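Local coordinates for protein N-acetylglucosaminidase (PDB 6INX) that probably hydrolyses beta-glycosidic bonds of N-acetylglucosamine in glycans, as a bacterial glycoside hydrolase of family 18, at residues Y5-Y10 / R333-L338; R96-Y101 / D142-R147; L132-M137 / R175-V180; C310-V313 / E317-G320. One frame throughout, in Å; residues are numbered along the deposited sequence.

Contact 1 (Y5-Y10 / R333-L338)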
loop_
_atom_site.group_PDB
_atom_site.type_symbol
_atom_site.label_atom_id
_atom_site.label_comp_id
_atom_site.label_asym_id
_atom_site.label_seq_id
_atom_site.Cartn_x
_atom_site.Cartn_y
_atom_site.Cartn_z
ATOM N N TYR A 5 26.249 -16.493 -9.681
ATOM C CA TYR A 5 25.219 -15.691 -9.044
ATOM C C TYR A 5 25.433 -15.707 -7.539
ATOM O O TYR A 5 26.043 -16.627 -6.987
ATOM C CB TYR A 5 23.819 -16.226 -9.379
ATOM C CG TYR A 5 23.473 -16.140 -10.849
ATOM C CD1 TYR A 5 22.989 -14.961 -11.400
ATOM C CD2 TYR A 5 23.627 -17.242 -11.684
ATOM C CE1 TYR A 5 22.668 -14.875 -12.747
ATOM C CE2 TYR A 5 23.310 -17.170 -13.030
ATOM C CZ TYR A 5 22.835 -15.986 -13.555
ATOM O OH TYR A 5 22.520 -15.906 -14.892
ATOM N N VAL A 6 24.922 -14.665 -6.882
ATOM C CA VAL A 6 24.914 -14.616 -5.424
ATOM C C VAL A 6 23.893 -15.616 -4.903
ATOM O O VAL A 6 22.739 -15.637 -5.350
ATOM C CB VAL A 6 24.578 -13.196 -4.939
ATOM C CG1 VAL A 6 24.293 -13.193 -3.441
ATOM C CG2 VAL A 6 25.695 -12.225 -5.273
ATOM N N VAL A 7 24.317 -16.469 -3.977
ATOM C CA VAL A 7 23.422 -17.308 -3.183
ATOM C C VAL A 7 23.733 -16.969 -1.730
ATOM O O VAL A 7 24.695 -17.488 -1.146
ATOM C CB VAL A 7 23.600 -18.802 -3.474
ATOM C CG1 VAL A 7 22.651 -19.632 -2.613
ATOM C CG2 VAL A 7 23.383 -19.095 -4.962
ATOM N N ALA A 8 22.946 -16.074 -1.140
ATOM C CA ALA A 8 23.272 -15.485 0.151
ATOM C C ALA A 8 22.245 -15.912 1.187
ATOM O O ALA A 8 21.040 -15.756 0.978
ATOM C CB ALA A 8 23.334 -13.961 0.052
ATOM N N GLY A 9 22.716 -16.465 2.285
ATOM C CA GLY A 9 21.813 -16.909 3.325
ATOM C C GLY A 9 21.982 -16.129 4.613
ATOM O O GLY A 9 23.105 -15.978 5.108
ATOM N N TYR A 10 20.882 -15.623 5.162
ATOM C CA TYR A 10 20.902 -15.149 6.539
ATOM C C TYR A 10 20.988 -16.337 7.485
ATOM O O TYR A 10 20.239 -17.313 7.348
ATOM C CB TYR A 10 19.660 -14.304 6.838
ATOM C CG TYR A 10 19.814 -12.881 6.347
ATOM C CD1 TYR A 10 20.403 -11.904 7.147
ATOM C CD2 TYR A 10 19.414 -12.529 5.065
ATOM C CE1 TYR A 10 20.576 -10.600 6.678
ATOM C CE2 TYR A 10 19.575 -11.239 4.590
ATOM C CZ TYR A 10 20.158 -10.279 5.404
ATOM O OH TYR A 10 20.322 -8.994 4.908
ATOM N N ARG A 333 15.428 -28.529 1.721
ATOM C CA ARG A 333 15.010 -28.545 0.327
ATOM C C ARG A 333 15.061 -27.160 -0.308
ATOM O O ARG A 333 15.345 -27.042 -1.505
ATOM C CB ARG A 333 13.610 -29.157 0.202
ATOM C CG ARG A 333 13.481 -30.503 0.925
ATOM C CD ARG A 333 12.394 -31.399 0.335
ATOM N NE ARG A 333 11.052 -30.869 0.545
ATOM C CZ ARG A 333 10.230 -31.250 1.522
ATOM N NH1 ARG A 333 10.605 -32.170 2.406
ATOM N NH2 ARG A 333 9.028 -30.701 1.618
ATOM N N LEU A 334 14.799 -26.099 0.467
ATOM C CA LEU A 334 14.693 -24.778 -0.140
ATOM C C LEU A 334 16.061 -24.237 -0.534
ATOM O O LEU A 334 16.211 -23.644 -1.609
ATOM C CB LEU A 334 13.945 -23.824 0.795
ATOM C CG LEU A 334 12.489 -24.178 1.107
ATOM C CD1 LEU A 334 11.804 -23.035 1.851
ATOM C CD2 LEU A 334 11.725 -24.525 -0.169
ATOM N N LEU A 335 17.078 -24.459 0.303
ATOM C CA LEU A 335 18.438 -24.100 -0.090
ATOM C C LEU A 335 18.899 -24.915 -1.296
ATOM O O LEU A 335 19.535 -24.380 -2.212
ATOM C CB LEU A 335 19.398 -24.283 1.083
ATOM C CG LEU A 335 20.890 -24.107 0.757
ATOM C CD1 LEU A 335 21.169 -22.780 0.048
ATOM C CD2 LEU A 335 21.713 -24.225 2.021
ATOM N N ASP A 336 18.573 -26.209 -1.329
ATOM C CA ASP A 336 18.924 -27.012 -2.498
ATOM C C ASP A 336 18.276 -26.463 -3.768
ATOM O O ASP A 336 18.926 -26.360 -4.815
ATOM C CB ASP A 336 18.506 -28.462 -2.267
ATOM C CG ASP A 336 19.586 -29.444 -2.645
ATOM O OD1 ASP A 336 20.774 -29.057 -2.627
ATOM O OD2 ASP A 336 19.249 -30.602 -2.967
ATOM N N ALA A 337 16.996 -26.087 -3.689
ATOM C CA ALA A 337 16.309 -25.536 -4.850
ATOM C C ALA A 337 16.966 -24.248 -5.328
ATOM O O ALA A 337 17.102 -24.017 -6.537
ATOM C CB ALA A 337 14.837 -25.290 -4.513
ATOM N N LEU A 338 17.379 -23.388 -4.389
ATOM C CA LEU A 338 18.066 -22.156 -4.754
ATOM C C LEU A 338 19.402 -22.458 -5.419
ATOM O O LEU A 338 19.740 -21.885 -6.466
ATOM C CB LEU A 338 18.277 -21.309 -3.494
ATOM C CG LEU A 338 18.495 -19.816 -3.662
ATOM C CD1 LEU A 338 17.298 -19.230 -4.354
ATOM C CD2 LEU A 338 18.689 -19.175 -2.289
#

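Contact 2 (R96-Y101 / D142-R147)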
loop_
_atom_site.group_PDB
_atom_site.type_symbol
_atom_site.label_atom_id
_atom_site.label_comp_id
_atom_site.label_asym_id
_atom_site.label_seq_id
_atom_site.Cartn_x
_atom_site.Cartn_y
_atom_site.Cartn_z
ATOM N N ARG A 96 36.381 -2.370 13.346
ATOM C CA ARG A 96 36.645 -3.220 14.501
ATOM C C ARG A 96 36.119 -4.633 14.280
ATOM O O ARG A 96 36.818 -5.615 14.551
ATOM C CB ARG A 96 36.037 -2.598 15.760
ATOM C CG ARG A 96 36.339 -3.390 17.013
ATOM C CD ARG A 96 35.732 -2.761 18.253
ATOM N NE ARG A 96 36.242 -3.397 19.464
ATOM C CZ ARG A 96 36.003 -2.964 20.698
ATOM N NH1 ARG A 96 35.252 -1.889 20.894
ATOM N NH2 ARG A 96 36.516 -3.609 21.738
ATOM N N ALA A 97 34.906 -4.755 13.741
ATOM C CA ALA A 97 34.320 -6.072 13.522
ATOM C C ALA A 97 35.176 -6.915 12.583
ATOM O O ALA A 97 35.456 -8.088 12.864
ATOM C CB ALA A 97 32.897 -5.916 12.986
ATOM N N VAL A 98 35.624 -6.326 11.471
ATOM C CA VAL A 98 36.373 -7.105 10.479
ATOM C C VAL A 98 37.820 -7.356 10.867
ATOM O O VAL A 98 38.493 -8.168 10.213
ATOM C CB VAL A 98 36.286 -6.537 9.048
ATOM C CG1 VAL A 98 34.842 -6.314 8.647
ATOM C CG2 VAL A 98 37.109 -5.253 8.904
ATOM N N THR A 99 38.334 -6.676 11.893
ATOM C CA THR A 99 39.682 -6.968 12.372
ATOM C C THR A 99 39.696 -7.863 13.601
ATOM O O THR A 99 40.685 -8.574 13.824
ATOM C CB THR A 99 40.466 -5.678 12.654
ATOM O OG1 THR A 99 39.755 -4.859 13.590
ATOM C CG2 THR A 99 40.705 -4.905 11.368
ATOM N N GLU A 100 38.622 -7.856 14.391
ATOM C CA GLU A 100 38.504 -8.720 15.559
ATOM C C GLU A 100 38.090 -10.136 15.190
ATOM O O GLU A 100 38.421 -11.081 15.916
ATOM C CB GLU A 100 37.474 -8.142 16.534
ATOM C CG GLU A 100 37.954 -6.940 17.321
ATOM C CD GLU A 100 36.967 -6.516 18.409
ATOM O OE1 GLU A 100 35.757 -6.801 18.274
ATOM O OE2 GLU A 100 37.408 -5.904 19.408
ATOM N N TYR A 101 37.360 -10.301 14.088
ATOM C CA TYR A 101 36.821 -11.594 13.697
ATOM C C TYR A 101 37.048 -11.814 12.211
ATOM O O TYR A 101 37.374 -10.886 11.467
ATOM C CB TYR A 101 35.322 -11.679 14.011
ATOM C CG TYR A 101 35.019 -11.540 15.476
ATOM C CD1 TYR A 101 35.359 -12.550 16.366
ATOM C CD2 TYR A 101 34.411 -10.398 15.974
ATOM C CE1 TYR A 101 35.094 -12.436 17.707
ATOM C CE2 TYR A 101 34.145 -10.267 17.323
ATOM C CZ TYR A 101 34.488 -11.295 18.184
ATOM O OH TYR A 101 34.229 -11.194 19.533
ATOM N N ASP A 142 37.278 0.512 3.203
ATOM C CA ASP A 142 38.272 0.517 2.132
ATOM C C ASP A 142 39.663 0.819 2.676
ATOM O O ASP A 142 40.648 0.202 2.253
ATOM C CB ASP A 142 37.885 1.525 1.059
ATOM C CG ASP A 142 36.827 0.989 0.107
ATOM O OD1 ASP A 142 36.425 -0.195 0.232
ATOM O OD2 ASP A 142 36.407 1.762 -0.775
ATOM N N ARG A 143 39.769 1.750 3.623
ATOM C CA ARG A 143 41.067 2.009 4.238
ATOM C C ARG A 143 41.602 0.768 4.941
ATOM O O ARG A 143 42.804 0.473 4.875
ATOM C CB ARG A 143 40.965 3.190 5.201
ATOM C CG ARG A 143 40.941 4.533 4.494
ATOM C CD ARG A 143 42.309 4.901 3.940
ATOM N NE ARG A 143 43.296 4.989 5.008
ATOM C CZ ARG A 143 44.337 4.173 5.148
ATOM N NH1 ARG A 143 44.556 3.185 4.272
ATOM N NH2 ARG A 143 45.162 4.350 6.170
ATOM N N GLN A 144 40.735 0.023 5.624
ATOM C CA GLN A 144 41.201 -1.200 6.266
ATOM C C GLN A 144 41.566 -2.260 5.234
ATOM O O GLN A 144 42.535 -3.002 5.415
ATOM C CB GLN A 144 40.162 -1.719 7.260
ATOM C CG GLN A 144 40.652 -2.868 8.138
ATOM C CD GLN A 144 41.849 -2.485 8.982
ATOM O OE1 GLN A 144 41.920 -1.378 9.521
ATOM N NE2 GLN A 144 42.803 -3.402 9.101
ATOM N N GLY A 145 40.812 -2.336 4.139
ATOM C CA GLY A 145 41.183 -3.244 3.068
ATOM C C GLY A 145 42.508 -2.884 2.424
ATOM O O GLY A 145 43.246 -3.767 1.975
ATOM N N GLU A 146 42.828 -1.592 2.361
ATOM C CA GLU A 146 44.144 -1.198 1.870
ATOM C C GLU A 146 45.236 -1.715 2.797
ATOM O O GLU A 146 46.230 -2.292 2.340
ATOM C CB GLU A 146 44.206 0.322 1.720
ATOM C CG GLU A 146 43.334 0.831 0.577
ATOM C CD GLU A 146 42.836 2.248 0.786
ATOM O OE1 GLU A 146 43.417 2.996 1.604
ATOM O OE2 GLU A 146 41.845 2.611 0.116
ATOM N N ARG A 147 45.054 -1.546 4.112
ATOM C CA ARG A 147 46.048 -2.034 5.065
ATOM C C ARG A 147 46.217 -3.544 4.965
ATOM O O ARG A 147 47.338 -4.061 5.043
ATOM C CB ARG A 147 45.634 -1.677 6.497
ATOM C CG ARG A 147 45.539 -0.200 6.800
ATOM C CD ARG A 147 44.991 0.014 8.215
ATOM N NE ARG A 147 44.751 1.423 8.505
ATOM C CZ ARG A 147 43.551 1.977 8.683
ATOM N NH1 ARG A 147 42.437 1.248 8.620
ATOM N NH2 ARG A 147 43.471 3.275 8.938
#

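Contact 3 (L132-M137 / R175-V180)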
loop_
_atom_site.group_PDB
_atom_site.type_symbol
_atom_site.label_atom_id
_atom_site.label_comp_id
_atom_site.label_asym_id
_atom_site.label_seq_id
_atom_site.Cartn_x
_atom_site.Cartn_y
_atom_site.Cartn_z
ATOM N N LEU A 132 25.234 9.530 3.668
ATOM C CA LEU A 132 26.469 9.926 4.344
ATOM C C LEU A 132 27.007 8.805 5.223
ATOM O O LEU A 132 28.224 8.588 5.294
ATOM C CB LEU A 132 26.231 11.173 5.194
ATOM C CG LEU A 132 25.714 12.410 4.465
ATOM C CD1 LEU A 132 25.419 13.526 5.457
ATOM C CD2 LEU A 132 26.708 12.855 3.395
ATOM N N LEU A 133 26.118 8.104 5.930
ATOM C CA LEU A 133 26.553 6.993 6.772
ATOM C C LEU A 133 27.251 5.911 5.950
ATOM O O LEU A 133 28.333 5.432 6.320
ATOM C CB LEU A 133 25.346 6.419 7.524
ATOM C CG LEU A 133 25.586 5.115 8.298
ATOM C CD1 LEU A 133 26.562 5.358 9.447
ATOM C CD2 LEU A 133 24.282 4.471 8.809
ATOM N N LEU A 134 26.619 5.480 4.850
ATOM C CA LEU A 134 27.202 4.416 4.039
ATOM C C LEU A 134 28.497 4.863 3.379
ATOM O O LEU A 134 29.432 4.069 3.246
ATOM C CB LEU A 134 26.190 3.946 2.989
ATOM C CG LEU A 134 24.968 3.232 3.565
ATOM C CD1 LEU A 134 23.919 3.005 2.484
ATOM C CD2 LEU A 134 25.385 1.919 4.184
ATOM N N ARG A 135 28.561 6.119 2.934
ATOM C CA ARG A 135 29.803 6.633 2.363
ATOM C C ARG A 135 30.930 6.557 3.385
ATOM O O ARG A 135 32.036 6.096 3.081
ATOM C CB ARG A 135 29.603 8.078 1.903
ATOM C CG ARG A 135 30.866 8.690 1.294
ATOM C CD ARG A 135 30.720 10.171 0.961
ATOM N NE ARG A 135 29.465 10.475 0.290
ATOM C CZ ARG A 135 29.197 11.640 -0.291
ATOM N NH1 ARG A 135 30.106 12.606 -0.284
ATOM N NH2 ARG A 135 28.023 11.836 -0.878
ATOM N N THR A 136 30.651 6.978 4.623
ATOM C CA THR A 136 31.681 6.991 5.657
ATOM C C THR A 136 32.106 5.575 6.028
ATOM O O THR A 136 33.293 5.302 6.242
ATOM C CB THR A 136 31.126 7.712 6.888
ATOM O OG1 THR A 136 30.739 9.038 6.516
ATOM C CG2 THR A 136 32.162 7.789 7.995
ATOM N N MET A 137 31.145 4.656 6.103
ATOM C CA MET A 137 31.475 3.273 6.412
ATOM C C MET A 137 32.282 2.634 5.287
ATOM O O MET A 137 33.244 1.900 5.546
ATOM C CB MET A 137 30.187 2.492 6.661
ATOM C CG MET A 137 29.434 2.908 7.939
ATOM S SD MET A 137 27.966 1.888 8.252
ATOM C CE MET A 137 28.775 0.279 8.377
ATOM N N ARG A 175 26.309 3.394 -4.967
ATOM C CA ARG A 175 27.709 3.562 -5.343
ATOM C C ARG A 175 28.657 3.002 -4.286
ATOM O O ARG A 175 29.774 2.584 -4.613
ATOM C CB ARG A 175 27.973 5.048 -5.609
ATOM C CG ARG A 175 29.227 5.622 -4.999
ATOM C CD ARG A 175 29.264 7.138 -5.198
ATOM N NE ARG A 175 30.415 7.751 -4.539
ATOM C CZ ARG A 175 31.593 7.948 -5.125
ATOM N NH1 ARG A 175 31.781 7.581 -6.386
ATOM N NH2 ARG A 175 32.585 8.514 -4.448
ATOM N N TYR A 176 28.225 2.952 -3.027
ATOM C CA TYR A 176 29.084 2.520 -1.931
ATOM C C TYR A 176 28.925 1.050 -1.585
ATOM O O TYR A 176 29.628 0.558 -0.696
ATOM C CB TYR A 176 28.811 3.378 -0.692
ATOM C CG TYR A 176 28.933 4.832 -1.028
ATOM C CD1 TYR A 176 30.163 5.373 -1.360
ATOM C CD2 TYR A 176 27.814 5.653 -1.074
ATOM C CE1 TYR A 176 30.282 6.704 -1.698
ATOM C CE2 TYR A 176 27.926 6.989 -1.410
ATOM C CZ TYR A 176 29.164 7.503 -1.725
ATOM O OH TYR A 176 29.282 8.830 -2.069
ATOM N N LEU A 177 28.063 0.325 -2.293
ATOM C CA LEU A 177 27.680 -1.026 -1.909
ATOM C C LEU A 177 28.113 -2.049 -2.950
ATOM O O LEU A 177 28.059 -1.788 -4.158
ATOM C CB LEU A 177 26.168 -1.119 -1.769
ATOM C CG LEU A 177 25.559 -0.109 -0.803
ATOM C CD1 LEU A 177 24.061 -0.322 -0.771
ATOM C CD2 LEU A 177 26.193 -0.247 0.583
ATOM N N ASP A 178 28.521 -3.225 -2.472
ATOM C CA ASP A 178 28.782 -4.333 -3.385
ATOM C C ASP A 178 27.497 -4.822 -4.027
ATOM O O ASP A 178 27.477 -5.161 -5.216
ATOM C CB ASP A 178 29.468 -5.479 -2.643
ATOM C CG ASP A 178 30.853 -5.113 -2.170
ATOM O OD1 ASP A 178 31.821 -5.352 -2.921
ATOM O OD2 ASP A 178 30.982 -4.570 -1.064
ATOM N N PHE A 179 26.423 -4.899 -3.247
ATOM C CA PHE A 179 25.101 -5.157 -3.798
ATOM C C PHE A 179 24.048 -4.687 -2.806
ATOM O O PHE A 179 24.351 -4.346 -1.655
ATOM C CB PHE A 179 24.890 -6.620 -4.223
ATOM C CG PHE A 179 25.214 -7.643 -3.165
ATOM C CD1 PHE A 179 26.402 -8.356 -3.222
ATOM C CD2 PHE A 179 24.316 -7.940 -2.151
ATOM C CE1 PHE A 179 26.696 -9.323 -2.275
ATOM C CE2 PHE A 179 24.608 -8.908 -1.197
ATOM C CZ PHE A 179 25.798 -9.598 -1.262
ATOM N N VAL A 180 22.809 -4.629 -3.301
ATOM C CA VAL A 180 21.626 -4.245 -2.540
ATOM C C VAL A 180 20.729 -5.470 -2.460
ATOM O O VAL A 180 20.296 -5.993 -3.494
ATOM C CB VAL A 180 20.878 -3.095 -3.234
ATOM C CG1 VAL A 180 19.596 -2.730 -2.462
ATOM C CG2 VAL A 180 21.786 -1.893 -3.416
#

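Contact 4 (C310-V313 / E317-G320)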
loop_
_atom_site.group_PDB
_atom_site.type_symbol
_atom_site.label_atom_id
_atom_site.label_comp_id
_atom_site.label_asym_id
_atom_site.label_seq_id
_atom_site.Cartn_x
_atom_site.Cartn_y
_atom_site.Cartn_z
ATOM N N CYS A 310 14.547 -17.902 -9.476
ATOM C CA CYS A 310 15.875 -18.085 -10.060
ATOM C C CYS A 310 15.864 -17.843 -11.564
ATOM O O CYS A 310 16.768 -17.186 -12.098
ATOM C CB CYS A 310 16.390 -19.490 -9.757
ATOM S SG CYS A 310 16.770 -19.784 -8.028
ATOM N N ASP A 311 14.849 -18.365 -12.266
ATOM C CA ASP A 311 14.736 -18.113 -13.701
ATOM C C ASP A 311 14.614 -16.623 -13.986
ATOM O O ASP A 311 15.153 -16.127 -14.982
ATOM C CB ASP A 311 13.516 -18.835 -14.281
ATOM C CG ASP A 311 13.606 -20.349 -14.169
ATOM O OD1 ASP A 311 14.724 -20.883 -14.027
ATOM O OD2 ASP A 311 12.548 -21.009 -14.236
ATOM N N TYR A 312 13.886 -15.897 -13.127
ATOM C CA TYR A 312 13.742 -14.453 -13.287
ATOM C C TYR A 312 15.080 -13.747 -13.107
ATOM O O TYR A 312 15.412 -12.827 -13.865
ATOM C CB TYR A 312 12.714 -13.943 -12.267
ATOM C CG TYR A 312 12.439 -12.449 -12.297
ATOM C CD1 TYR A 312 13.143 -11.565 -11.472
ATOM C CD2 TYR A 312 11.444 -11.927 -13.113
ATOM C CE1 TYR A 312 12.884 -10.200 -11.496
ATOM C CE2 TYR A 312 11.177 -10.558 -13.139
ATOM C CZ TYR A 312 11.896 -9.706 -12.326
ATOM O OH TYR A 312 11.626 -8.351 -12.362
ATOM N N VAL A 313 15.866 -14.173 -12.119
ATOM C CA VAL A 313 17.186 -13.584 -11.904
ATOM C C VAL A 313 18.053 -13.755 -13.145
ATOM O O VAL A 313 18.722 -12.816 -13.590
ATOM C CB VAL A 313 17.840 -14.202 -10.654
ATOM C CG1 VAL A 313 19.349 -14.002 -10.654
ATOM C CG2 VAL A 313 17.227 -13.608 -9.387
ATOM N N GLU A 317 19.011 -10.719 -15.563
ATOM C CA GLU A 317 20.427 -10.432 -15.345
ATOM C C GLU A 317 20.659 -9.703 -14.023
ATOM O O GLU A 317 21.419 -8.734 -13.942
ATOM C CB GLU A 317 21.055 -9.714 -16.542
ATOM C CG GLU A 317 20.835 -10.491 -17.840
ATOM C CD GLU A 317 21.688 -10.002 -18.994
ATOM O OE1 GLU A 317 22.297 -8.915 -18.885
ATOM O OE2 GLU A 317 21.750 -10.717 -20.018
ATOM N N LEU A 318 20.000 -10.191 -12.977
ATOM C CA LEU A 318 20.200 -9.670 -11.636
ATOM C C LEU A 318 21.401 -10.363 -10.988
ATOM O O LEU A 318 22.012 -11.273 -11.560
ATOM C CB LEU A 318 18.930 -9.847 -10.811
ATOM C CG LEU A 318 17.658 -9.292 -11.452
ATOM C CD1 LEU A 318 16.474 -9.467 -10.515
ATOM C CD2 LEU A 318 17.846 -7.831 -11.833
ATOM N N ALA A 319 21.740 -9.942 -9.768
ATOM C CA ALA A 319 22.934 -10.465 -9.106
ATOM C C ALA A 319 22.718 -11.851 -8.507
ATOM O O ALA A 319 23.649 -12.666 -8.486
ATOM C CB ALA A 319 23.413 -9.501 -8.019
ATOM N N GLY A 320 21.528 -12.135 -7.989
ATOM C CA GLY A 320 21.304 -13.405 -7.320
ATOM C C GLY A 320 20.147 -13.303 -6.338
ATOM O O GLY A 320 19.266 -12.461 -6.486
#

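Contact 1 (Y5-Y10 / R333-L338)
No flat group takes part where Val7 meets Leu335 and Leu338; the contact is made by methyl groups alone. Val7 CG1 lies 4.0 Å from Leu338 CD2. The same CG1 is 4.4 Å from Leu335 CD1, a looser touch. Val7 places this methyl by turning CG1 opposite its own backbone N (chi1 180°), beside the carbonyl carbon. The CB of Leu338 is directed toward the strand, and the two side chains slide past each other in opposite directions. The segments exchange no hydrogen bond. In the (beta/alpha)8 barrel of family 18, strand 6-12 is the first barrel strand and pairs in parallel with strands 29-38 and 320-324. Helix 333-341 is the last helix of the chain, packed here on the outside of that first strand. Leu338 also touches Val321 and Phe323 of strand 320-324, and Ile306 and Cys310 of helix 303-316. On the same strand as Val7, Tyr10 hydrogen-bonds through OH to Asp107 and its ring meets that of Trp324. Asp336 forms a salt bridge with Lys26, and Arg333 one with Glu303.

Contact 2 (R96-Y101 / D142-R147)
Thr99 and Gln144 meet through two different turns of their side chains. In Thr99 the first torsion (chi1 56°) tucks OG1 between the backbone N and the carbonyl carbon, and CG2 is left to reach the other helix. In Gln144 CG runs opposite the backbone N, and a bend at chi2 (60°) swings the amide round to meet that methyl. The two side chains cross at about a right angle. Thr99 CG2 stands over the flat amide, 3.4 Å from Gln144 NE2 and 3.6 Å from Gln144 CD. This is packing of a methyl on an amide, not a hydrogen bond. Val98 adds a looser touch, its CG2 4.3 Å from Gln144 CG. The polar groups are served within their own helices. Thr99 OG1 bonds to the carbonyl of Val95. Gln144 NE2 bonds to Asp148. Gln144 OE1 accepts from Arg147 NH1 at 2.8 Å, the donor lying above the carbonyl plane. The amide is thus held at both ends, which fixes the surface it offers to Thr99. Each helix also carries a salt bridge of its own: Arg96 NE to Glu100 OE2 at 2.8 Å, and Arg143 NH1 to Glu146 OE1 at 2.9 Å. Helices 84-100 and 126-148 are neighbours on the outside of the barrel, joined in sequence through strand 105-109. They meet here near their C-terminal ends, and Tyr152, in the loop before strand 153-159, touches both Val98 and Gln144.

Contact 3 (L132-M137 / R175-V180)
The ring of Tyr176 lies against the side chain of Arg135. Arg135 CB sits over one ring face, 3.8 Å from the centroid of the Tyr176 ring, a CH-pi contact. Arg135 then runs on past the phenol, with CG 3.6 Å from Tyr176 CE1. A bend at chi3 (-45°) brings the guanidinium over the hydroxyl. Arg135 NE and Tyr176 OH are 2.9 Å apart, but the oxygen lies over the guanidinium face and the angle is too poor for a hydrogen bond. The bond to this hydroxyl comes from Arg175 NE, 2.9 Å from Tyr176 OH, with the oxygen in the guanidinium plane. Arg175 CG covers the opposite ring face, so the ring is sandwiched between two arginine chains. Deeper in, Leu134 CD2 meets Leu177 CD2 at 4.3 Å. In the (beta/alpha)8 barrel, helix 126-148 packs outside the strands, and the segment 175-180 leads into strand 179-183. Leu134 also rests on Leu108 of strand 105-109, and Leu177 on Ile156 of strand 153-159. Arg138, one turn on from Leu134, bonds to the carbonyl of Tyr176 and forms a salt bridge with Asp178.

Contact 4 (C310-V313 / E317-G320)
Val313 and Leu318 are joined by both a backbone bond and side-chain packing. The hydrogen bond runs from Leu318 N to Val313 O, at 3.0 Å and 157°. The N-H approaches in the carbonyl plane. This bond spans the end of helix 303-316 and belongs to a Schellman motif. Glu317 is the residue that leaves the helix, with a positive phi of 63°, and its CB is directed away from the helical segment.

The apolar contacts follow the same turn. Val313 CG1 is 4.2 Å from Leu318 CB, the hydrophobic pairing of C3 and C'' that commonly accompanies a Schellman motif. Leu318 CD1 reaches Tyr312, 3.8 Å from Tyr312 CE1, and the two side chains cross at a slant. Tyr312 gets there because its ring carbon CG is turned opposite the backbone N (chi1 -180°). Its OH bonds to Asp214 of helix 213-222, and Val217 of that helix touches both Tyr312 and Leu318.

Side chain meets backbone at Gly320. Val313 CG1 lies 3.9 Å from Gly320 CA, and Val313 CG2 is 3.7 Å from Gly320 O. At the backbone angles of Gly320 a CB would press on the carbonyl oxygen of Ala319, so glycine fits here. It opens strand 320-324, so the contact is the turn from the helix into the last barrel strand. The chemistry implies a capped helix end: Leu318 N bonds to the Val313 carbonyl, and the side chains of Val313, Leu318 and Tyr312 pack around the turn into the strand.

From the N terminus, the first barrel strand opens contact 1, which closes only at the last helix and so encloses the other three. Contact 2 opens on helix 84-100. Contact 3 opens on helix 126-148 before contact 2 closes further along that same helix, so the two cross. Contact 3 closes at the entry to strand 179-183. Contact 4 follows both in series and closes a very short loop at the entry to strand 320-324. Contacts 1 and 4 touch: Val6 of the first strand probably hydrogen-bonds to Ala319. Val6 also packs directly on Phe179, so contacts 1 and 3 touch; both reach the same barrel sheet.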